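Local coordinates for protein SAS-6 (Leishmania major, PDB 4CKM) that probably builds the ring at the centre of the cartwheel that templates basal bodies and centrioles, by self-association of its N-terminal head domain, at residues T39-T44 with Y121-L126; R77-R82 with G117-L122. All coordinates share one frame; numbering follows the deposited sequence.

Contact 1: residues T39-T44 with Y121-L126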
ATOM      1  N   THR A  39      26.413 -12.690  -0.278  1.00 49.55           N
ATOM      2  CA  THR A  39      25.088 -13.232  -0.062  1.00 46.45           C
ATOM      3  C   THR A  39      24.616 -12.859   1.330  1.00 42.05           C
ATOM      4  O   THR A  39      25.268 -13.188   2.307  1.00 41.69           O
ATOM      5  CB  THR A  39      25.097 -14.743  -0.244  1.00 44.31           C
ATOM      6  OG1 THR A  39      25.499 -15.035  -1.587  1.00 47.72           O
ATOM      7  CG2 THR A  39      23.718 -15.312  -0.018  1.00 47.88           C
ATOM      8  N   LEU A  40      23.505 -12.134   1.412  1.00 38.19           N
ATOM      9  CA  LEU A  40      22.988 -11.676   2.698  1.00 38.47           C
ATOM     10  C   LEU A  40      21.890 -12.605   3.215  1.00 36.30           C
ATOM     11  O   LEU A  40      21.541 -12.530   4.369  1.00 37.99           O
ATOM     12  CB  LEU A  40      22.423 -10.266   2.588  1.00 38.96           C
ATOM     13  CG  LEU A  40      23.361  -9.150   2.131  1.00 41.36           C
ATOM     14  CD1 LEU A  40      22.596  -7.836   2.050  1.00 42.92           C
ATOM     15  CD2 LEU A  40      24.535  -9.001   3.075  1.00 40.84           C
ATOM     16  N   LEU A  41      21.330 -13.446   2.354  1.00 35.81           N
ATOM     17  CA  LEU A  41      20.234 -14.301   2.735  1.00 36.35           C
ATOM     18  C   LEU A  41      20.028 -15.343   1.706  1.00 36.95           C
ATOM     19  O   LEU A  41      19.957 -15.045   0.522  1.00 37.01           O
ATOM     20  CB  LEU A  41      18.929 -13.532   2.881  1.00 39.49           C
ATOM     21  CG  LEU A  41      17.800 -14.396   3.470  1.00 39.84           C
ATOM     22  CD1 LEU A  41      18.029 -14.652   4.950  1.00 39.08           C
ATOM     23  CD2 LEU A  41      16.440 -13.752   3.262  1.00 41.14           C
ATOM     24  N   GLU A  42      19.926 -16.579   2.180  1.00 38.96           N
ATOM     25  CA  GLU A  42      19.592 -17.714   1.364  1.00 42.25           C
ATOM     26  C   GLU A  42      18.764 -18.608   2.283  1.00 44.37           C
ATOM     27  O   GLU A  42      19.283 -19.161   3.243  1.00 43.46           O
ATOM     28  CB  GLU A  42      20.871 -18.404   0.913  1.00 45.88           C
ATOM     29  CG  GLU A  42      20.629 -19.613   0.025  1.00 52.34           C
ATOM     30  CD  GLU A  42      21.860 -20.029  -0.768  1.00 58.47           C
ATOM     31  OE1 GLU A  42      22.981 -19.553  -0.473  1.00 62.15           O
ATOM     32  OE2 GLU A  42      21.702 -20.833  -1.707  1.00 66.08           O
ATOM     33  N   THR A  43      17.468 -18.705   2.036  1.00 43.52           N
ATOM     34  CA  THR A  43      16.595 -19.380   2.976  1.00 41.25           C
ATOM     35  C   THR A  43      15.324 -19.810   2.296  1.00 42.75           C
ATOM     36  O   THR A  43      15.191 -19.675   1.070  1.00 42.57           O
ATOM     37  CB  THR A  43      16.308 -18.490   4.213  1.00 43.44           C
ATOM     38  OG1 THR A  43      15.694 -19.268   5.233  1.00 45.73           O
ATOM     39  CG2 THR A  43      15.399 -17.311   3.896  1.00 43.38           C
ATOM     40  N   THR A  44      14.409 -20.365   3.085  1.00 40.65           N
ATOM     41  CA  THR A  44      13.129 -20.822   2.571  1.00 38.59           C
ATOM     42  C   THR A  44      12.032 -20.110   3.308  1.00 36.34           C
ATOM     43  O   THR A  44      12.159 -19.812   4.495  1.00 36.38           O
ATOM     44  CB  THR A  44      13.009 -22.337   2.691  1.00 43.06           C
ATOM     45  OG1 THR A  44      14.019 -22.909   1.855  1.00 47.56           O
ATOM     46  CG2 THR A  44      11.645 -22.840   2.189  1.00 43.03           C
ATOM     47  N   TYR A 121      17.313  -4.048   5.244  1.00 39.12           N
ATOM     48  CA  TYR A 121      15.948  -3.911   5.710  1.00 42.91           C
ATOM     49  C   TYR A 121      15.113  -5.050   5.155  1.00 40.79           C
ATOM     50  O   TYR A 121      14.344  -5.693   5.859  1.00 41.06           O
ATOM     51  CB  TYR A 121      15.411  -2.525   5.295  1.00 48.82           C
ATOM     52  CG  TYR A 121      13.922  -2.408   4.990  1.00 56.08           C
ATOM     53  CD1 TYR A 121      12.964  -2.637   5.981  1.00 57.74           C
ATOM     54  CD2 TYR A 121      13.469  -2.008   3.709  1.00 58.54           C
ATOM     55  CE1 TYR A 121      11.604  -2.500   5.708  1.00 60.28           C
ATOM     56  CE2 TYR A 121      12.116  -1.882   3.428  1.00 57.29           C
ATOM     57  CZ  TYR A 121      11.190  -2.120   4.434  1.00 58.51           C
ATOM     58  OH  TYR A 121       9.853  -1.993   4.201  1.00 56.96           O
ATOM     59  N   LEU A 122      15.301  -5.329   3.885  1.00 40.19           N
ATOM     60  CA  LEU A 122      14.525  -6.342   3.232  1.00 38.90           C
ATOM     61  C   LEU A 122      14.834  -7.686   3.866  1.00 38.71           C
ATOM     62  O   LEU A 122      13.933  -8.467   4.179  1.00 38.55           O
ATOM     63  CB  LEU A 122      14.881  -6.365   1.757  1.00 41.56           C
ATOM     64  CG  LEU A 122      13.974  -7.176   0.853  1.00 43.41           C
ATOM     65  CD1 LEU A 122      12.558  -6.612   0.873  1.00 45.73           C
ATOM     66  CD2 LEU A 122      14.560  -7.152  -0.541  1.00 43.91           C
ATOM     67  N   VAL A 123      16.119  -7.941   4.061  1.00 35.44           N
ATOM     68  CA  VAL A 123      16.569  -9.187   4.664  1.00 38.27           C
ATOM     69  C   VAL A 123      16.028  -9.387   6.102  1.00 37.90           C
ATOM     70  O   VAL A 123      15.640 -10.488   6.471  1.00 36.60           O
ATOM     71  CB  VAL A 123      18.111  -9.281   4.596  1.00 38.49           C
ATOM     72  CG1 VAL A 123      18.676 -10.340   5.528  1.00 37.59           C
ATOM     73  CG2 VAL A 123      18.530  -9.580   3.162  1.00 39.80           C
ATOM     74  N   GLY A 124      15.999  -8.328   6.896  1.00 35.70           N
ATOM     75  CA  GLY A 124      15.458  -8.413   8.236  1.00 37.24           C
ATOM     76  C   GLY A 124      14.029  -8.932   8.214  1.00 38.24           C
ATOM     77  O   GLY A 124      13.692  -9.848   8.954  1.00 39.94           O
ATOM     78  N   MET A 125      13.208  -8.361   7.334  1.00 37.46           N
ATOM     79  CA  MET A 125      11.849  -8.803   7.163  1.00 36.02           C
ATOM     80  C   MET A 125      11.769 -10.235   6.686  1.00 35.97           C
ATOM     81  O   MET A 125      10.985 -11.026   7.210  1.00 37.30           O
ATOM     82  CB  MET A 125      11.114  -7.923   6.156  1.00 38.32           C
ATOM     83  CG  MET A 125      10.920  -6.495   6.608  1.00 40.97           C
ATOM     84  SD  MET A 125       9.629  -5.617   5.682  1.00 44.65           S
ATOM     85  CE  MET A 125      10.346  -5.649   4.052  1.00 43.05           C
ATOM     86  N   LEU A 126      12.544 -10.576   5.669  1.00 35.17           N
ATOM     87  CA  LEU A 126      12.395 -11.893   5.081  1.00 36.52           C
ATOM     88  C   LEU A 126      12.868 -12.951   6.058  1.00 40.18           C
ATOM     89  O   LEU A 126      12.232 -13.993   6.188  1.00 40.99           O
ATOM     90  CB  LEU A 126      13.135 -12.007   3.757  1.00 35.27           C
ATOM     91  CG  LEU A 126      12.581 -11.144   2.630  1.00 35.85           C
ATOM     92  CD1 LEU A 126      13.542 -11.065   1.461  1.00 38.67           C
ATOM     93  CD2 LEU A 126      11.259 -11.687   2.144  1.00 36.75           C
TER
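Val123 faces two consecutive residues of the strand, and both of its methyls make contact. CG2 touches Leu40 CB and Leu41 CB at once, 4.0 Å from each, while CG1 rests 3.8 Å from the carbonyl oxygen Leu40 O. A beta-branched valine suits this place because it is short and offers two methyls close to the helix backbone. With CG anti to the backbone N (chi1 -172°), Leu41 reaches further along the helix, and its CD2 comes over Leu126 CB at 3.8 Å. Apart from the methyl resting near Leu40 O, the contact is apolar side-chain packing, and no hydrogen bond joins the two segments.

The backbone explains how neighbouring strand residues can both point at the helix. Leu40 and Leu41 both face Val65 of strand 57-70 in a classic beta bulge, which breaks the usual alternation of sides. Val123 and Leu126, three residues and so a little less than one turn apart, both lie on the flank turned to the strand, and the segment axes run at 23° to each other with a closest approach of 8.8 Å. The bulged first strand against helix 117-130 is thus a piece of the helix-on-sheet packing within the SAS-6 N-terminal head domain, which resembles the head of XRCC4.

Contact 2: residues R77-R82 with G117-L122; sequences RVVLVR and GFPRYL
Val79 meets the ring of Pro119, and two residues further along the strand Val81 meets Leu122. The alternation of a regular beta strand sets this spacing: Val79 and Val81 turn to the helix, whereas Val78 and Leu80 lie on the other side, Leu80 packing on Tyr64.

Val79 lays both methyls against the proline. Its CG2 is 3.9 Å from Pro119 CG, and its CG1 is 4.0 Å from Pro119 CB, so the two methyls lie along the CB-CG side of the pyrrolidine ring as the two side chains cross at a slant. CG1 stands opposite the backbone N (chi1 172°) and CG2 opposite the carbonyl carbon, which spreads the fork along the ring. Proline suits the first turn of a helix, where its missing N-H costs no helical hydrogen bond, and its compact ring presents a rigid apolar surface. Next to Pro119 on the helix, Phe118 packs on Leu97 of strand 88-98 and sets its ring edge-to-face with Phe105.

Val81 repeats this orientation but touches with one methyl: CG2 lies 3.7 Å from Leu122 CD2. Leucine fits here because its longer side chain bridges the gap from helix to strand. After Val81 comes Arg82, whose side chain leads away from the helix and whose NE forms a salt bridge with Glu94 OE2.

All four touching residues are buried and apolar, and no hydrogen bond crosses between the segments. Their association therefore rests on dispersion and the exclusion of water, while backbone polar groups bond within helix and sheet: Tyr121 N, for example, donates to Gly117 O at 3.0 Å.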
ATOM      1  N   ARG A  77      26.961  -0.720  -8.214  1.00 37.32           N
ATOM      2  CA  ARG A  77      26.471  -1.590  -7.136  1.00 38.45           C
ATOM      3  C   ARG A  77      25.072  -2.097  -7.482  1.00 36.66           C
ATOM      4  O   ARG A  77      24.228  -1.336  -7.977  1.00 33.92           O
ATOM      5  CB  ARG A  77      26.430  -0.845  -5.807  1.00 41.60           C
ATOM      6  CG  ARG A  77      27.800  -0.503  -5.263  1.00 44.50           C
ATOM      7  CD  ARG A  77      27.681   0.078  -3.871  1.00 51.43           C
ATOM      8  NE  ARG A  77      28.903   0.760  -3.480  1.00 63.20           N
ATOM      9  CZ  ARG A  77      30.048   0.164  -3.138  1.00 73.96           C
ATOM     10  NH1 ARG A  77      30.177  -1.166  -3.112  1.00 72.78           N
ATOM     11  NH2 ARG A  77      31.093   0.919  -2.817  1.00 85.23           N
ATOM     12  N   VAL A  78      24.842  -3.382  -7.244  1.00 33.97           N
ATOM     13  CA  VAL A  78      23.520  -3.987  -7.457  1.00 33.90           C
ATOM     14  C   VAL A  78      23.024  -4.752  -6.236  1.00 32.52           C
ATOM     15  O   VAL A  78      23.805  -5.255  -5.411  1.00 31.26           O
ATOM     16  CB  VAL A  78      23.507  -5.002  -8.630  1.00 36.78           C
ATOM     17  CG1 VAL A  78      24.007  -4.366  -9.896  1.00 40.00           C
ATOM     18  CG2 VAL A  78      24.370  -6.213  -8.338  1.00 38.91           C
ATOM     19  N   VAL A  79      21.711  -4.884  -6.170  1.00 32.38           N
ATOM     20  CA  VAL A  79      21.060  -5.752  -5.216  1.00 32.63           C
ATOM     21  C   VAL A  79      20.254  -6.746  -6.008  1.00 31.99           C
ATOM     22  O   VAL A  79      19.431  -6.359  -6.848  1.00 31.73           O
ATOM     23  CB  VAL A  79      20.118  -4.950  -4.310  1.00 34.94           C
ATOM     24  CG1 VAL A  79      19.292  -5.879  -3.445  1.00 37.76           C
ATOM     25  CG2 VAL A  79      20.921  -3.999  -3.447  1.00 36.34           C
ATOM     26  N   LEU A  80      20.494  -8.024  -5.751  1.00 33.36           N
ATOM     27  CA  LEU A  80      19.765  -9.091  -6.409  1.00 35.77           C
ATOM     28  C   LEU A  80      18.846  -9.772  -5.379  1.00 36.24           C
ATOM     29  O   LEU A  80      19.288 -10.154  -4.286  1.00 36.51           O
ATOM     30  CB  LEU A  80      20.737 -10.095  -7.006  1.00 38.55           C
ATOM     31  CG  LEU A  80      20.054 -11.329  -7.595  1.00 44.04           C
ATOM     32  CD1 LEU A  80      19.381 -11.010  -8.920  1.00 46.21           C
ATOM     33  CD2 LEU A  80      21.051 -12.462  -7.770  1.00 46.51           C
ATOM     34  N   VAL A  81      17.580  -9.916  -5.758  1.00 34.15           N
ATOM     35  CA  VAL A  81      16.569 -10.626  -4.989  1.00 33.11           C
ATOM     36  C   VAL A  81      16.007 -11.699  -5.918  1.00 34.68           C
ATOM     37  O   VAL A  81      15.387 -11.388  -6.950  1.00 33.50           O
ATOM     38  CB  VAL A  81      15.407  -9.694  -4.556  1.00 32.50           C
ATOM     39  CG1 VAL A  81      14.302 -10.463  -3.840  1.00 33.65           C
ATOM     40  CG2 VAL A  81      15.910  -8.598  -3.645  1.00 33.12           C
ATOM     41  N   ARG A  82      16.209 -12.954  -5.528  1.00 34.05           N
ATOM     42  CA  ARG A  82      15.793 -14.095  -6.296  1.00 36.42           C
ATOM     43  C   ARG A  82      14.806 -14.983  -5.515  1.00 36.60           C
ATOM     44  O   ARG A  82      14.969 -15.255  -4.319  1.00 34.94           O
ATOM     45  CB  ARG A  82      17.024 -14.898  -6.652  1.00 39.39           C
ATOM     46  CG  ARG A  82      16.758 -16.167  -7.425  1.00 44.49           C
ATOM     47  CD  ARG A  82      18.029 -17.004  -7.501  1.00 47.45           C
ATOM     48  NE  ARG A  82      18.953 -16.456  -8.487  1.00 52.52           N
ATOM     49  CZ  ARG A  82      20.282 -16.477  -8.395  1.00 55.69           C
ATOM     50  NH1 ARG A  82      20.897 -17.010  -7.340  1.00 56.95           N
ATOM     51  NH2 ARG A  82      20.999 -15.940  -9.375  1.00 56.06           N
ATOM     52  N   GLY A 117      21.319   0.455   3.016  1.00 36.83           N
ATOM     53  CA  GLY A 117      20.330   0.047   3.987  1.00 35.67           C
ATOM     54  C   GLY A 117      19.237  -0.807   3.382  1.00 37.84           C
ATOM     55  O   GLY A 117      18.709  -1.704   4.044  1.00 36.43           O
ATOM     56  N   PHE A 118      18.920  -0.573   2.110  1.00 37.16           N
ATOM     57  CA  PHE A 118      17.751  -1.207   1.523  1.00 37.50           C
ATOM     58  C   PHE A 118      17.737  -2.748   1.603  1.00 39.29           C
ATOM     59  O   PHE A 118      16.759  -3.327   2.064  1.00 36.97           O
ATOM     60  CB  PHE A 118      17.505  -0.750   0.091  1.00 36.55           C
ATOM     61  CG  PHE A 118      16.441  -1.533  -0.579  1.00 34.57           C
ATOM     62  CD1 PHE A 118      15.119  -1.379  -0.192  1.00 35.35           C
ATOM     63  CD2 PHE A 118      16.759  -2.506  -1.516  1.00 36.40           C
ATOM     64  CE1 PHE A 118      14.116  -2.142  -0.766  1.00 36.16           C
ATOM     65  CE2 PHE A 118      15.757  -3.271  -2.113  1.00 35.74           C
ATOM     66  CZ  PHE A 118      14.436  -3.082  -1.739  1.00 36.48           C
ATOM     67  N   PRO A 119      18.801  -3.412   1.130  1.00 42.26           N
ATOM     68  CA  PRO A 119      18.819  -4.867   1.212  1.00 40.51           C
ATOM     69  C   PRO A 119      18.874  -5.387   2.633  1.00 39.57           C
ATOM     70  O   PRO A 119      18.323  -6.435   2.905  1.00 42.35           O
ATOM     71  CB  PRO A 119      20.083  -5.259   0.436  1.00 40.73           C
ATOM     72  CG  PRO A 119      20.948  -4.046   0.480  1.00 42.64           C
ATOM     73  CD  PRO A 119      20.005  -2.882   0.465  1.00 42.68           C
ATOM     74  N   ARG A 120      19.499  -4.661   3.540  1.00 39.87           N
ATOM     75  CA  ARG A 120      19.488  -5.069   4.949  1.00 42.01           C
ATOM     76  C   ARG A 120      18.076  -5.082   5.556  1.00 41.11           C
ATOM     77  O   ARG A 120      17.702  -6.000   6.294  1.00 40.13           O
ATOM     78  CB  ARG A 120      20.388  -4.159   5.775  1.00 46.23           C
ATOM     79  CG  ARG A 120      21.842  -4.603   5.832  1.00 53.77           C
ATOM     80  CD  ARG A 120      22.760  -3.856   4.882  1.00 57.58           C
ATOM     81  NE  ARG A 120      24.010  -4.593   4.657  1.00 62.79           N
ATOM     82  CZ  ARG A 120      24.757  -4.521   3.552  1.00 62.67           C
ATOM     83  NH1 ARG A 120      24.411  -3.728   2.537  1.00 64.38           N
ATOM     84  NH2 ARG A 120      25.858  -5.258   3.454  1.00 63.99           N
ATOM     85  N   TYR A 121      17.313  -4.048   5.244  1.00 39.12           N
ATOM     86  CA  TYR A 121      15.948  -3.911   5.710  1.00 42.91           C
ATOM     87  C   TYR A 121      15.113  -5.050   5.155  1.00 40.79           C
ATOM     88  O   TYR A 121      14.344  -5.693   5.859  1.00 41.06           O
ATOM     89  CB  TYR A 121      15.411  -2.525   5.295  1.00 48.82           C
ATOM     90  CG  TYR A 121      13.922  -2.408   4.990  1.00 56.08           C
ATOM     91  CD1 TYR A 121      12.964  -2.637   5.981  1.00 57.74           C
ATOM     92  CD2 TYR A 121      13.469  -2.008   3.709  1.00 58.54           C
ATOM     93  CE1 TYR A 121      11.604  -2.500   5.708  1.00 60.28           C
ATOM     94  CE2 TYR A 121      12.116  -1.882   3.428  1.00 57.29           C
ATOM     95  CZ  TYR A 121      11.190  -2.120   4.434  1.00 58.51           C
ATOM     96  OH  TYR A 121       9.853  -1.993   4.201  1.00 56.96           O
ATOM     97  N   LEU A 122      15.301  -5.329   3.885  1.00 40.19           N
ATOM     98  CA  LEU A 122      14.525  -6.342   3.232  1.00 38.90           C
ATOM     99  C   LEU A 122      14.834  -7.686   3.866  1.00 38.71           C
ATOM    100  O   LEU A 122      13.933  -8.467   4.179  1.00 38.55           O
ATOM    101  CB  LEU A 122      14.881  -6.365   1.757  1.00 41.56           C
ATOM    102  CG  LEU A 122      13.974  -7.176   0.853  1.00 43.41           C
ATOM    103  CD1 LEU A 122      12.558  -6.612   0.873  1.00 45.73           C
ATOM    104  CD2 LEU A 122      14.560  -7.152  -0.541  1.00 43.91           C
TER

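From the N terminus, strand 39-50 comes first and strand 76-85 third, with strand 57-70 pairing with both. The chain then passes through strand 88-98 and helix 102-109 before helix 117-130 returns to the sheet. Contact 1 closes the longer loop, with 76 residues between its segments; contact 2 closes a shorter one of 34, wholly inside the longer, and the two helical segments share Tyr121 and Leu122. Their centres are 9 Å apart, and Leu40 CD1 joins them directly, 3.9 Å from Pro119 CB. One helix thus ties two strands of one sheet, while Tyr121 stacks on Phe163 of the second subunit.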